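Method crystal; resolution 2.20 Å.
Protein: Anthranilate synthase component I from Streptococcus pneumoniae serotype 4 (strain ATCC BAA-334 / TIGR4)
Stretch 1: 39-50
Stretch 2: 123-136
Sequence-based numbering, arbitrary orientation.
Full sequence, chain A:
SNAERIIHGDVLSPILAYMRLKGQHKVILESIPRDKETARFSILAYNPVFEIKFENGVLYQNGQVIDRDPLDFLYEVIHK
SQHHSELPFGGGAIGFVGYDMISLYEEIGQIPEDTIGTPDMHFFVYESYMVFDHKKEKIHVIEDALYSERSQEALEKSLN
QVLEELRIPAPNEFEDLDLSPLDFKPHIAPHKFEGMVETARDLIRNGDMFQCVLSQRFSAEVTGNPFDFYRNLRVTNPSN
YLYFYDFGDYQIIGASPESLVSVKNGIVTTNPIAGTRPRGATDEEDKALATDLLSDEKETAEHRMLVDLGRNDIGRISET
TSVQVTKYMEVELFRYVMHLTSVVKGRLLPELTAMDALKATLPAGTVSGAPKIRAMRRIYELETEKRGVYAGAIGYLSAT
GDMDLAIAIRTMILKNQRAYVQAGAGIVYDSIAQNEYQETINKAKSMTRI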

# COMPACT_ATOMS: atom_id res chain seq x y z
N ALA A 39 0.43 4.67 -2.08
CA ALA A 39 1.14 4.30 -3.30
C ALA A 39 0.21 4.39 -4.51
O ALA A 39 -0.82 3.71 -4.56
CB ALA A 39 1.71 2.89 -3.17
N ARG A 40 0.57 5.24 -5.47
CA ARG A 40 -0.25 5.47 -6.66
C ARG A 40 0.44 4.95 -7.92
O ARG A 40 0.03 3.92 -8.47
CB ARG A 40 -0.60 6.95 -6.78
CG ARG A 40 -1.89 7.21 -7.52
CD ARG A 40 -2.59 8.44 -6.97
NE ARG A 40 -2.78 8.34 -5.52
CZ ARG A 40 -3.42 9.24 -4.78
NH1 ARG A 40 -3.96 10.31 -5.35
NH2 ARG A 40 -3.54 9.05 -3.47
N PHE A 41 1.50 5.61 -8.39
CA PHE A 41 2.13 5.23 -9.65
C PHE A 41 3.65 5.25 -9.51
O PHE A 41 4.20 6.06 -8.76
CB PHE A 41 1.73 6.14 -10.83
CG PHE A 41 0.27 6.05 -11.21
CD1 PHE A 41 -0.21 4.96 -11.92
CD2 PHE A 41 -0.63 7.05 -10.85
CE1 PHE A 41 -1.56 4.86 -12.28
CE2 PHE A 41 -1.98 6.96 -11.20
CZ PHE A 41 -2.44 5.86 -11.91
N SER A 42 4.31 4.38 -10.27
CA SER A 42 5.75 4.43 -10.45
C SER A 42 6.05 4.35 -11.94
O SER A 42 5.51 3.48 -12.65
CB SER A 42 6.48 3.29 -9.71
OG SER A 42 6.22 3.34 -8.32
N ILE A 43 6.88 5.25 -12.42
CA ILE A 43 7.29 5.29 -13.81
C ILE A 43 8.76 4.90 -13.87
O ILE A 43 9.59 5.44 -13.13
CB ILE A 43 7.08 6.67 -14.44
CG1 ILE A 43 5.62 7.09 -14.32
CG2 ILE A 43 7.56 6.67 -15.89
CD1 ILE A 43 5.46 8.59 -14.31
N LEU A 44 9.07 3.97 -14.75
CA LEU A 44 10.43 3.58 -15.07
C LEU A 44 10.59 3.75 -16.57
O LEU A 44 9.74 3.28 -17.34
CB LEU A 44 10.67 2.13 -14.63
CG LEU A 44 12.07 1.67 -14.23
CD1 LEU A 44 11.96 0.34 -13.54
CD2 LEU A 44 12.96 1.57 -15.44
N ALA A 45 11.63 4.46 -16.99
CA ALA A 45 11.84 4.73 -18.41
C ALA A 45 13.29 4.46 -18.80
O ALA A 45 14.21 4.65 -18.00
CB ALA A 45 11.48 6.18 -18.77
N TYR A 46 13.48 4.05 -20.06
CA TYR A 46 14.78 3.57 -20.53
C TYR A 46 14.87 3.75 -22.04
O TYR A 46 13.86 3.93 -22.73
CB TYR A 46 15.00 2.10 -20.14
CG TYR A 46 13.71 1.32 -20.17
CD1 TYR A 46 13.26 0.72 -21.35
CD2 TYR A 46 12.91 1.22 -19.04
CE1 TYR A 46 12.05 0.03 -21.39
CE2 TYR A 46 11.70 0.54 -19.06
CZ TYR A 46 11.28 -0.06 -20.23
OH TYR A 46 10.08 -0.73 -20.24
N ASN A 47 16.10 3.69 -22.54
CA ASN A 47 16.40 3.81 -23.97
C ASN A 47 15.75 5.04 -24.61
O ASN A 47 14.97 4.91 -25.55
CB ASN A 47 15.99 2.54 -24.71
CG ASN A 47 16.80 1.33 -24.28
OD1 ASN A 47 18.01 1.42 -24.09
ND2 ASN A 47 16.13 0.19 -24.13
N PRO A 48 16.07 6.24 -24.13
CA PRO A 48 15.41 7.43 -24.66
C PRO A 48 15.76 7.67 -26.12
O PRO A 48 16.86 7.34 -26.57
CB PRO A 48 15.95 8.56 -23.78
CG PRO A 48 17.33 8.08 -23.41
CD PRO A 48 17.21 6.58 -23.27
N VAL A 49 14.81 8.22 -26.87
CA VAL A 49 15.04 8.57 -28.27
C VAL A 49 15.89 9.84 -28.38
O VAL A 49 16.72 9.96 -29.29
CB VAL A 49 13.70 8.72 -29.00
CG1 VAL A 49 13.90 9.22 -30.44
CG2 VAL A 49 12.97 7.39 -29.01
N PHE A 50 15.68 10.80 -27.48
CA PHE A 50 16.36 12.09 -27.50
C PHE A 50 16.86 12.46 -26.12
O PHE A 50 16.24 12.13 -25.10
CB PHE A 50 15.45 13.27 -27.92
CG PHE A 50 14.87 13.16 -29.27
CD1 PHE A 50 15.69 13.00 -30.38
CD2 PHE A 50 13.50 13.26 -29.45
CE1 PHE A 50 15.14 12.91 -31.64
CE2 PHE A 50 12.95 13.17 -30.70
CZ PHE A 50 13.77 13.00 -31.81
N PHE A 123 16.65 16.87 -20.06
CA PHE A 123 15.56 15.92 -20.19
C PHE A 123 15.97 14.78 -21.10
O PHE A 123 16.68 14.98 -22.09
CB PHE A 123 14.29 16.59 -20.77
CG PHE A 123 13.55 17.44 -19.78
CD1 PHE A 123 12.64 16.87 -18.90
CD2 PHE A 123 13.76 18.82 -19.73
CE1 PHE A 123 11.95 17.65 -17.99
CE2 PHE A 123 13.07 19.61 -18.82
CZ PHE A 123 12.17 19.03 -17.94
N PHE A 124 15.51 13.59 -20.77
CA PHE A 124 15.50 12.48 -21.72
C PHE A 124 14.07 12.28 -22.23
O PHE A 124 13.10 12.46 -21.49
CB PHE A 124 16.01 11.19 -21.07
CG PHE A 124 17.49 11.18 -20.77
CD1 PHE A 124 18.43 11.22 -21.79
CD2 PHE A 124 17.93 11.05 -19.46
CE1 PHE A 124 19.79 11.19 -21.51
CE2 PHE A 124 19.29 11.00 -19.17
CZ PHE A 124 20.22 11.08 -20.20
N VAL A 125 13.95 11.89 -23.49
CA VAL A 125 12.66 11.76 -24.16
C VAL A 125 12.42 10.29 -24.48
O VAL A 125 13.19 9.68 -25.23
CB VAL A 125 12.60 12.62 -25.43
CG1 VAL A 125 11.22 12.55 -26.05
CG2 VAL A 125 12.99 14.06 -25.11
N TYR A 126 11.34 9.72 -23.94
CA TYR A 126 11.13 8.28 -23.92
C TYR A 126 9.84 7.86 -24.62
O TYR A 126 8.78 8.47 -24.44
CB TYR A 126 11.04 7.74 -22.48
CG TYR A 126 12.26 7.95 -21.62
CD1 TYR A 126 13.28 7.00 -21.59
CD2 TYR A 126 12.37 9.08 -20.83
CE1 TYR A 126 14.39 7.19 -20.78
CE2 TYR A 126 13.47 9.28 -20.03
CZ TYR A 126 14.49 8.34 -20.00
OH TYR A 126 15.58 8.55 -19.20
N GLU A 127 9.94 6.77 -25.38
CA GLU A 127 8.79 6.00 -25.85
C GLU A 127 8.85 4.56 -25.37
O GLU A 127 8.04 3.74 -25.81
CB GLU A 127 8.70 6.04 -27.38
CG GLU A 127 9.97 5.59 -28.08
CD GLU A 127 9.89 5.75 -29.59
OE1 GLU A 127 9.15 6.64 -30.07
OE2 GLU A 127 10.57 4.96 -30.29
N SER A 128 9.79 4.24 -24.48
CA SER A 128 9.91 2.91 -23.89
C SER A 128 9.92 3.09 -22.38
O SER A 128 10.83 3.72 -21.84
CB SER A 128 11.20 2.21 -24.35
OG SER A 128 11.36 2.29 -25.75
N TYR A 129 8.92 2.53 -21.71
CA TYR A 129 8.76 2.79 -20.29
C TYR A 129 7.77 1.79 -19.70
O TYR A 129 7.05 1.09 -20.42
CB TYR A 129 8.30 4.24 -20.05
CG TYR A 129 6.97 4.53 -20.70
CD1 TYR A 129 6.89 4.86 -22.05
CD2 TYR A 129 5.79 4.44 -19.98
CE1 TYR A 129 5.68 5.12 -22.66
CE2 TYR A 129 4.57 4.69 -20.58
CZ TYR A 129 4.52 5.03 -21.92
OH TYR A 129 3.32 5.27 -22.53
N MSE A 130 7.74 1.74 -18.38
CA MSE A 130 6.78 0.94 -17.62
C MSE A 130 6.04 1.85 -16.67
O MSE A 130 6.63 2.79 -16.13
CB MSE A 130 7.45 -0.15 -16.80
CG MSE A 130 8.33 -1.11 -17.54
SE MSE A 130 9.28 -2.16 -16.19
CE MSE A 130 7.85 -2.88 -15.26
N VAL A 131 4.77 1.57 -16.42
CA VAL A 131 3.99 2.28 -15.41
C VAL A 131 3.45 1.25 -14.44
O VAL A 131 2.74 0.32 -14.83
CB VAL A 131 2.86 3.11 -16.04
CG1 VAL A 131 2.15 3.95 -14.98
CG2 VAL A 131 3.42 4.01 -17.14
N PHE A 132 3.82 1.39 -13.17
CA PHE A 132 3.27 0.56 -12.10
C PHE A 132 1.99 1.24 -11.60
O PHE A 132 2.05 2.30 -10.99
CB PHE A 132 4.27 0.40 -10.95
CG PHE A 132 5.44 -0.50 -11.28
CD1 PHE A 132 6.44 -0.07 -12.14
CD2 PHE A 132 5.55 -1.75 -10.69
CE1 PHE A 132 7.52 -0.90 -12.43
CE2 PHE A 132 6.63 -2.58 -10.97
CZ PHE A 132 7.62 -2.15 -11.84
N ASP A 133 0.84 0.63 -11.88
CA ASP A 133 -0.43 1.11 -11.34
C ASP A 133 -0.65 0.35 -10.04
O ASP A 133 -1.26 -0.72 -10.01
CB ASP A 133 -1.56 0.90 -12.34
CG ASP A 133 -2.88 1.53 -11.88
OD1 ASP A 133 -3.01 1.90 -10.70
OD2 ASP A 133 -3.79 1.63 -12.72
N HIS A 134 -0.13 0.91 -8.94
CA HIS A 134 -0.13 0.20 -7.67
C HIS A 134 -1.54 -0.04 -7.15
O HIS A 134 -1.79 -1.07 -6.52
CB HIS A 134 0.69 0.96 -6.63
CG HIS A 134 2.15 1.05 -6.96
ND1 HIS A 134 2.94 -0.07 -7.11
CD2 HIS A 134 2.95 2.11 -7.19
CE1 HIS A 134 4.17 0.30 -7.41
NE2 HIS A 134 4.20 1.62 -7.47
N LYS A 135 -2.47 0.89 -7.39
CA LYS A 135 -3.82 0.69 -6.89
C LYS A 135 -4.46 -0.55 -7.52
O LYS A 135 -5.10 -1.34 -6.82
CB LYS A 135 -4.68 1.93 -7.16
CG LYS A 135 -5.94 1.99 -6.33
CD LYS A 135 -6.54 3.39 -6.36
CE LYS A 135 -7.76 3.48 -5.45
NZ LYS A 135 -8.82 2.53 -5.88
N LYS A 136 -4.28 -0.74 -8.82
CA LYS A 136 -4.79 -1.91 -9.53
C LYS A 136 -3.83 -3.09 -9.50
O LYS A 136 -4.21 -4.18 -9.95
CB LYS A 136 -5.10 -1.55 -10.99
CG LYS A 136 -6.11 -0.43 -11.18
CD LYS A 136 -7.53 -0.91 -10.94
CE LYS A 136 -8.55 0.11 -11.43
NZ LYS A 136 -8.26 0.53 -12.83
O HOH W 1 -2.43 3.42 -8.68
O HOH W 2 12.36 5.34 -25.53

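What holds the two stretches in register? Strand 41-45 runs antiparallel to strand 128-133, and the backbone pairs at S42 with F132 and L44 with M130 carry the ladder. F132 N donates to S42 O at 2.7 Å and S42 N to F132 O at 3.2 Å; M130 N reaches L44 O at 2.7 Å, while L44 N reaches M130 O at 3.0 Å. Side chains alternate between the faces of the sheet, so F41, I43, A45, D133, V131 and Y129 lie on one face and S42, L44, F132 and M130 on the other. On the first face the m rotamer of F41 brings the end of its ring nearer to stretch 2, with F41 CD1 4.0 Å from V131 CG1 and F41 CE1 3.6 Å from D133 CG.

How does H134 close the end of this ladder? The chain has left the strand by H134, yet its CA-to-CB bond points toward stretch 1. With chi1 of -65° (m) and chi2 of -60°, the ring extends alongside the strand, and H134 NE2 donates to S42 OG at 2.8 Å. The m rotamer of S42 places its hydroxyl to receive that proton, near the plane of the imidazole. The backbone joins in, H134 N donating to R40 O at 3.1 Å. Water 1 also donates to R40 O (2.5 Å) and to D133 OD1 (2.6 Å) and accepts from K135 N (2.8 Å), tying the t rotamer of D133 into the same corner.

Why does Y46 touch stretch 2 although its CA-to-CB bond points away? Its chi1 of 35°, in the p range, and chi2 of 87° turn the ring back toward stretch 2, across the line of S128, Y129 and M130. One ring face lies against S128, with Y46 CE1 3.8 Å from S128 CB, and the selenomethionine M130 meets the ring edge, where M130 CG is 3.2 Å from Y46 OH. Y46 N donates to S128 O at 3.2 Å, extending the backbone bonding beyond A45.

What fills the space where the register shifts? The ring of Y126 does much of this work. Its m rotamer and chi2 of -90° set the ring between A45 and P48, which cover opposite faces: A45 CB sits 3.4 Å from the centroid of the Y126 ring, almost on the ring normal, and P48 CB 4.0 Å from that centroid. Both are CH-pi contacts. Water 2 spans the loops, donating to N47 O at 2.6 Å and accepting from E127 N at 2.8 Å.

How does pairing resume after the shift? V49 N donates to V125 O at 2.7 Å and V125 N to F50 O at 2.8 Å, so two consecutive residues of stretch 1 bond to V125. F50 (m) and V125 (t) share a face of the sheet, packing F50 CB 3.8 Å from V125 CG2, with V125 CG1 at the edge of the phenyl ring.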